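Side-chain contact in sugar ABC transporter, sugar-binding protein (Streptococcus pneumoniae, PDB 2HEU), which probably binds a sugar outside the cell and delivers it to an ABC transporter for uptake, here captured without its sugar: residues 176-181 with 361-366. Numbering follows the deposited sequence.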
loop_
_atom_site.group_PDB
_atom_site.type_symbol
_atom_site.label_atom_id
_atom_site.label_comp_id
_atom_site.label_asym_id
_atom_site.label_seq_id
_atom_site.Cartn_x
_atom_site.Cartn_y
_atom_site.Cartn_z
ATOM N N THR A 176 -9.929 -6.313 2.716
ATOM C CA THR A 176 -9.174 -6.096 3.900
ATOM C C THR A 176 -8.067 -7.135 4.165
ATOM O O THR A 176 -7.121 -6.822 4.879
ATOM C CB THR A 176 -10.069 -5.961 5.182
ATOM O OG1 THR A 176 -10.751 -7.196 5.386
ATOM C CG2 THR A 176 -11.047 -4.784 5.096
ATOM N N LEU A 177 -8.267 -8.332 3.636
ATOM C CA LEU A 177 -7.296 -9.430 3.797
ATOM C C LEU A 177 -6.379 -9.654 2.591
ATOM O O LEU A 177 -5.595 -10.590 2.600
ATOM C CB LEU A 177 -8.018 -10.737 4.176
ATOM C CG LEU A 177 -8.718 -10.709 5.516
ATOM C CD1 LEU A 177 -9.307 -12.081 5.800
ATOM C CD2 LEU A 177 -7.801 -10.239 6.646
ATOM N N ASN A 178 -6.464 -8.762 1.596
ATOM C CA ASN A 178 -5.526 -8.915 0.448
ATOM C C ASN A 178 -4.092 -8.896 0.962
ATOM O O ASN A 178 -3.301 -9.789 0.620
ATOM C CB ASN A 178 -5.814 -7.741 -0.509
ATOM C CG ASN A 178 -5.029 -7.838 -1.760
ATOM O OD1 ASN A 178 -4.677 -6.682 -2.304
ATOM N ND2 ASN A 178 -4.844 -8.934 -2.334
ATOM N N GLY A 179 -3.705 -7.892 1.770
ATOM C CA GLY A 179 -2.358 -7.867 2.239
ATOM C C GLY A 179 -1.976 -9.044 3.084
ATOM O O GLY A 179 -0.847 -9.532 3.051
ATOM N N TYR A 180 -2.920 -9.572 3.882
ATOM C CA TYR A 180 -2.661 -10.693 4.773
ATOM C C TYR A 180 -2.237 -11.918 3.947
ATOM O O TYR A 180 -1.228 -12.554 4.242
ATOM C CB TYR A 180 -3.872 -10.970 5.629
ATOM C CG TYR A 180 -3.621 -11.997 6.703
ATOM C CD1 TYR A 180 -3.293 -11.653 7.991
ATOM C CD2 TYR A 180 -3.692 -13.354 6.427
ATOM C CE1 TYR A 180 -3.009 -12.602 8.955
ATOM C CE2 TYR A 180 -3.416 -14.323 7.362
ATOM C CZ TYR A 180 -3.074 -13.948 8.625
ATOM O OH TYR A 180 -2.763 -14.852 9.611
ATOM N N ASN A 181 -3.037 -12.263 2.958
ATOM C CA ASN A 181 -2.738 -13.470 2.182
ATOM C C ASN A 181 -1.553 -13.251 1.261
ATOM O O ASN A 181 -0.769 -14.177 1.011
ATOM C CB ASN A 181 -3.977 -13.964 1.469
ATOM C CG ASN A 181 -3.861 -15.440 1.037
ATOM O OD1 ASN A 181 -2.996 -16.166 1.578
ATOM N ND2 ASN A 181 -4.727 -15.850 0.147
ATOM N N TRP A 361 2.999 -4.616 -3.828
ATOM C CA TRP A 361 1.768 -5.383 -3.984
ATOM C C TRP A 361 1.953 -6.354 -5.154
ATOM O O TRP A 361 2.368 -5.983 -6.271
ATOM C CB TRP A 361 0.600 -4.450 -4.305
ATOM C CG TRP A 361 0.134 -3.642 -3.145
ATOM C CD1 TRP A 361 0.208 -2.290 -2.975
ATOM C CD2 TRP A 361 -0.560 -4.104 -1.980
ATOM N NE1 TRP A 361 -0.345 -1.892 -1.790
ATOM C CE2 TRP A 361 -0.816 -3.003 -1.145
ATOM C CE3 TRP A 361 -1.017 -5.369 -1.594
ATOM C CZ2 TRP A 361 -1.486 -3.174 0.095
ATOM C CZ3 TRP A 361 -1.714 -5.519 -0.445
ATOM C CH2 TRP A 361 -1.902 -4.456 0.413
ATOM N N LEU A 362 1.535 -7.625 -4.951
ATOM C CA LEU A 362 1.724 -8.632 -5.964
ATOM C C LEU A 362 0.942 -8.375 -7.251
ATOM O O LEU A 362 1.337 -8.785 -8.312
ATOM C CB LEU A 362 1.400 -10.023 -5.417
ATOM C CG LEU A 362 2.239 -10.482 -4.250
ATOM C CD1 LEU A 362 1.774 -11.892 -3.821
ATOM C CD2 LEU A 362 3.708 -10.498 -4.546
ATOM N N GLN A 363 -0.178 -7.655 -7.078
ATOM C CA GLN A 363 -1.070 -7.358 -8.245
ATOM C C GLN A 363 -0.396 -6.366 -9.203
ATOM O O GLN A 363 -0.974 -6.135 -10.268
ATOM C CB GLN A 363 -2.461 -6.916 -7.828
ATOM C CG GLN A 363 -2.564 -5.552 -7.200
ATOM C CD GLN A 363 -2.440 -5.518 -5.718
ATOM O OE1 GLN A 363 -1.937 -6.483 -5.128
ATOM N NE2 GLN A 363 -2.786 -4.438 -5.048
ATOM N N GLN A 364 0.773 -5.844 -8.895
ATOM C CA GLN A 364 1.613 -5.198 -9.923
ATOM C C GLN A 364 1.636 -6.020 -11.193
ATOM O O GLN A 364 1.729 -5.471 -12.263
ATOM C CB GLN A 364 3.008 -4.972 -9.319
ATOM C CG GLN A 364 3.984 -4.250 -10.267
ATOM C CD GLN A 364 5.317 -3.977 -9.667
ATOM O OE1 GLN A 364 5.911 -2.869 -9.994
ATOM N NE2 GLN A 364 5.784 -4.750 -8.762
ATOM N N TYR A 365 1.661 -7.356 -11.012
ATOM C CA TYR A 365 1.848 -8.309 -12.134
ATOM C C TYR A 365 0.631 -9.228 -12.351
ATOM O O TYR A 365 0.767 -10.295 -12.906
ATOM C CB TYR A 365 3.131 -9.090 -11.993
ATOM C CG TYR A 365 4.328 -8.196 -12.051
ATOM C CD1 TYR A 365 4.624 -7.514 -13.210
ATOM C CD2 TYR A 365 5.134 -8.003 -10.949
ATOM C CE1 TYR A 365 5.690 -6.707 -13.258
ATOM C CE2 TYR A 365 6.220 -7.161 -11.007
ATOM C CZ TYR A 365 6.500 -6.531 -12.151
ATOM O OH TYR A 365 7.593 -5.673 -12.198
ATOM N N TRP A 366 -0.538 -8.761 -11.890
ATOM C CA TRP A 366 -1.781 -9.454 -12.120
ATOM C C TRP A 366 -2.725 -8.644 -12.981
ATOM O O TRP A 366 -2.577 -7.402 -13.060
ATOM C CB TRP A 366 -2.530 -9.730 -10.821
ATOM C CG TRP A 366 -1.803 -10.542 -9.746
ATOM C CD1 TRP A 366 -0.601 -11.135 -9.854
ATOM C CD2 TRP A 366 -2.264 -10.740 -8.404
ATOM N NE1 TRP A 366 -0.283 -11.743 -8.661
ATOM C CE2 TRP A 366 -1.257 -11.503 -7.752
ATOM C CE3 TRP A 366 -3.427 -10.347 -7.701
ATOM C CZ2 TRP A 366 -1.417 -11.892 -6.427
ATOM C CZ3 TRP A 366 -3.552 -10.706 -6.376
ATOM C CH2 TRP A 366 -2.524 -11.473 -5.760
#
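W361 turns its CG anti to its own carbonyl carbon (chi1 -73°), which carries the benzo end of the indole toward helix 178-189, while N178 holds CG anti to the backbone N (chi1 -175°) and reaches out from the first turn of that helix. Within this solute-binding protein fold the contact joins the N-terminus of the helix, with L177 at the N-cap, to the 3-10 turn that follows strand 358-360. The start of the helix is marked by the bond from N181 N to L177 O, 3.1 Å long; on the other side, Q364 N to W361 O, also 3.1 Å, closes the first 3-10 turn, which begins at the tryptophan. The closest approach between the segments is made by backbone: G179 CA sits at the rim of the indole, near its plane, 3.6 Å from W361 CZ3 and 3.9 Å from W361 CH2. G179 N lies in the ring plane, 4.1 Å from W361 CH2, so the helix backbone meets an edge and not a face. The N178 amide is almost parallel to the indole, with planes 6° apart, but its approach is oblique, N178 CG staying 4.3 Å from W361 CZ3. Q363 bends at chi2 and brings its own amide up to that of N178. Hydrogen bonds to residues outside the contact hold the indole and the Q363 amide in place: W361 NE1 bonds N127 OD1, and Q182, the residue after N181, bonds Q363 OE1 through its NE2 and L362 N through its OE1. The two segments bury just 154 Å² between them, yet three of the four touching residues are buried. The W366 indole turns one face to the 3-10 turn, and Q363 CA stands 3.4 Å off the plane of the W366 ring, nearer the periphery of that face than its centre.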